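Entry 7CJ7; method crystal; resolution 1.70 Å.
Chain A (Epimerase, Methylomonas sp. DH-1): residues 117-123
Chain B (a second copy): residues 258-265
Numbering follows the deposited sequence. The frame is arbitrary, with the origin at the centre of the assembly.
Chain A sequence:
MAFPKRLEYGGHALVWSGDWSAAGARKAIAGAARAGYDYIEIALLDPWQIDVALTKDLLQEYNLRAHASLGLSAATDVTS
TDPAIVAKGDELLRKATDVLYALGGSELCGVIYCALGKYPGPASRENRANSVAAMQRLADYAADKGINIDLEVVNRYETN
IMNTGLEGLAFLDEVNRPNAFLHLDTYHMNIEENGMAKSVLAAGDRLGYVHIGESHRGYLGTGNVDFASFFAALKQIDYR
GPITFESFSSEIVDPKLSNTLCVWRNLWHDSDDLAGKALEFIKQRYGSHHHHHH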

# COMPACT_ATOMS: atom_id res chain seq x y z
N GLY A 117 -0.22 -1.42 11.28
CA GLY A 117 -0.21 -2.67 10.50
C GLY A 117 -1.56 -3.00 9.90
O GLY A 117 -2.43 -2.11 9.86
N LYS A 118 -1.71 -4.23 9.41
CA LYS A 118 -2.84 -4.61 8.52
C LYS A 118 -4.00 -5.16 9.34
O LYS A 118 -3.97 -6.33 9.69
N TYR A 119 -5.02 -4.34 9.58
CA TYR A 119 -6.24 -4.76 10.30
C TYR A 119 -6.98 -5.74 9.40
O TYR A 119 -7.01 -5.55 8.18
N PRO A 120 -7.58 -6.80 9.97
CA PRO A 120 -8.27 -7.82 9.19
C PRO A 120 -9.68 -7.38 8.77
O PRO A 120 -10.34 -8.12 8.07
N GLY A 121 -10.12 -6.22 9.25
CA GLY A 121 -11.48 -5.71 8.99
C GLY A 121 -11.60 -4.23 9.33
O GLY A 121 -10.67 -3.64 9.89
N PRO A 122 -12.73 -3.60 8.96
CA PRO A 122 -12.91 -2.17 9.20
C PRO A 122 -13.08 -1.84 10.69
O PRO A 122 -13.42 -2.72 11.47
N ALA A 123 -12.84 -0.57 11.03
CA ALA A 123 -12.97 -0.01 12.39
C ALA A 123 -14.45 0.19 12.71
O ALA A 123 -15.18 0.70 11.85
N SER B 258 -12.43 -8.04 0.04
CA SER B 258 -12.49 -6.60 0.37
C SER B 258 -11.63 -6.31 1.61
O SER B 258 -10.98 -5.26 1.66
N ASN B 259 -11.66 -7.21 2.60
CA ASN B 259 -10.92 -7.02 3.87
C ASN B 259 -9.44 -7.32 3.63
O ASN B 259 -8.59 -6.59 4.15
N THR B 260 -9.14 -8.34 2.83
CA THR B 260 -7.73 -8.63 2.45
C THR B 260 -7.14 -7.40 1.75
O THR B 260 -5.95 -7.10 1.97
N LEU B 261 -7.93 -6.71 0.93
CA LEU B 261 -7.45 -5.53 0.17
C LEU B 261 -7.61 -4.24 0.99
O LEU B 261 -7.30 -3.18 0.44
N CYS B 262 -8.07 -4.34 2.24
CA CYS B 262 -8.15 -3.20 3.20
C CYS B 262 -8.98 -2.07 2.59
O CYS B 262 -8.58 -0.90 2.67
N VAL B 263 -10.15 -2.40 2.04
CA VAL B 263 -11.04 -1.40 1.39
C VAL B 263 -11.92 -0.77 2.48
O VAL B 263 -13.07 -1.22 2.66
N TRP B 264 -11.39 0.21 3.19
CA TRP B 264 -12.05 0.79 4.39
C TRP B 264 -12.98 1.93 3.96
O TRP B 264 -13.88 2.30 4.75
N ARG B 265 -12.74 2.49 2.78
CA ARG B 265 -13.31 3.81 2.41
C ARG B 265 -14.33 3.65 1.30
O ARG B 265 -14.22 2.72 0.47

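This contact joins two copies of the epimerase. Chain A contributes a segment with no regular helix or strand. Chain B contributes the end of a helix and the loop after it. The helix closes in a Schellman motif: Val B263 N bonds to Ser B258 O (3.0 Å) and Cys B262 N to Asn B259 O (3.0 Å), with Cys B262 at positive phi. The chain thus turns sharply between Asn B259 and Trp B264, the two residues whose side chains meet the Gly A121-Pro A122 region.

Apolar packing centres on Trp B264, which has the largest covered area of any residue here. Its CA-to-CB bond points sideways, but with chi1 m (-50°) and chi2 at 141° the indole end comes nearer to chain A. The ring atom CZ3 lies 3.8 Å from Pro A122 CD and 3.3 Å from Gly A121 C. Gly A121 O sits over one face of the indole. At the ring edge, near its plane, Tyr A119 O is 3.4 Å from Trp B264 CH2. Tyr A119 adds a side-chain contact through its base, CB to Trp B264 CZ2 at 4.2 Å. Its chi1 is m, and the end of its side chain leads away from chain B. Trp B264 NE1 is hydrogen-bonded elsewhere in the structure.

Lys A118 packs through its aliphatic chain. Chi1 and chi2 are both t, so the first part of the chain is extended. Its CG lies 3.5 Å from Cys B262 SG, and its CE is 3.8 Å from Thr B260 O. Chi3 is off-rotamer at -106° and chi4 is p. The amine NZ finds its hydrogen bond elsewhere in the structure. Cys B262 has chi1 m and is buried. Thr B260 takes part through its backbone carbonyl, since its own CB points away.

Asn B259 is the residue whose CA-to-CB bond points toward chain A. Its chi1 is m and chi2 is -31°. Its CB is 3.3 Å from Pro A120 O, and its OD1 is 3.5 Å from Pro A122 CD. Both are van der Waals contacts. Pro A120 meets chain B through its backbone; its CA-to-CB bond points away. Gly A121 has no side chain, and its CA is 3.9 Å from Asn B259 OD1.

No direct hydrogen bond crosses between the stretches. One water supplies the polar link. It donates to Tyr A119 O at 2.8 Å and to Asn B259 O at 2.7 Å. These two carbonyl oxygens are both acceptors and cannot pair directly, so the water's two protons join them.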

# COMPACT_ATOMS: atom_id res chain seq x y z
CB LYS A 118 -2.43 -5.65 7.48
CG LYS A 118 -3.50 -5.84 6.40
CD LYS A 118 -3.41 -7.10 5.58
CE LYS A 118 -2.89 -6.84 4.19
NZ LYS A 118 -1.51 -6.30 4.26
CB TYR A 119 -7.11 -3.55 10.63
CG TYR A 119 -6.65 -2.79 11.85
CD1 TYR A 119 -7.06 -3.16 13.11
CD2 TYR A 119 -5.79 -1.71 11.74
CE1 TYR A 119 -6.67 -2.46 14.24
CE2 TYR A 119 -5.38 -1.00 12.86
CZ TYR A 119 -5.82 -1.38 14.12
OH TYR A 119 -5.43 -0.71 15.24
CB PRO A 120 -8.35 -8.99 10.17
CG PRO A 120 -8.46 -8.33 11.52
CD PRO A 120 -7.58 -7.10 11.42
CB PRO A 122 -14.18 -1.82 8.41
CG PRO A 122 -14.93 -3.14 8.30
CD PRO A 122 -13.86 -4.22 8.27
CB ALA A 123 -12.21 1.30 12.49
CB SER B 258 -13.90 -6.12 0.55
OG SER B 258 -14.62 -6.24 -0.67
CB ASN B 259 -11.56 -7.83 5.00
CG ASN B 259 -12.87 -7.23 5.44
OD1 ASN B 259 -13.05 -6.01 5.38
ND2 ASN B 259 -13.80 -8.07 5.86
CB THR B 260 -7.62 -9.86 1.54
OG1 THR B 260 -8.15 -10.96 2.27
CG2 THR B 260 -6.19 -10.14 1.13
CB LEU B 261 -8.22 -5.43 -1.15
CG LEU B 261 -7.99 -6.57 -2.14
CD1 LEU B 261 -8.58 -6.21 -3.49
CD2 LEU B 261 -6.52 -6.90 -2.27
CB CYS B 262 -6.76 -2.70 3.57
SG CYS B 262 -5.75 -3.97 4.39
CB VAL B 263 -11.85 -2.05 0.26
CG1 VAL B 263 -12.67 -1.02 -0.51
CG2 VAL B 263 -10.94 -2.81 -0.69
CB TRP B 264 -11.01 1.31 5.39
CG TRP B 264 -9.90 0.36 5.74
CD1 TRP B 264 -8.59 0.71 5.92
CD2 TRP B 264 -9.97 -1.06 6.00
NE1 TRP B 264 -7.85 -0.39 6.26
CE2 TRP B 264 -8.66 -1.48 6.32
CE3 TRP B 264 -10.99 -2.01 5.99
CZ2 TRP B 264 -8.35 -2.81 6.64
CZ3 TRP B 264 -10.69 -3.32 6.29
CH2 TRP B 264 -9.38 -3.72 6.61
CB ARG B 265 -12.20 4.76 1.96
CG ARG B 265 -11.38 5.37 3.09
CD ARG B 265 -10.76 6.66 2.59
NE ARG B 265 -9.67 6.42 1.66
CZ ARG B 265 -9.41 7.16 0.59
NH1 ARG B 265 -10.20 8.17 0.28
NH2 ARG B 265 -8.37 6.88 -0.16
O HOH W 1 -6.64 -7.12 5.88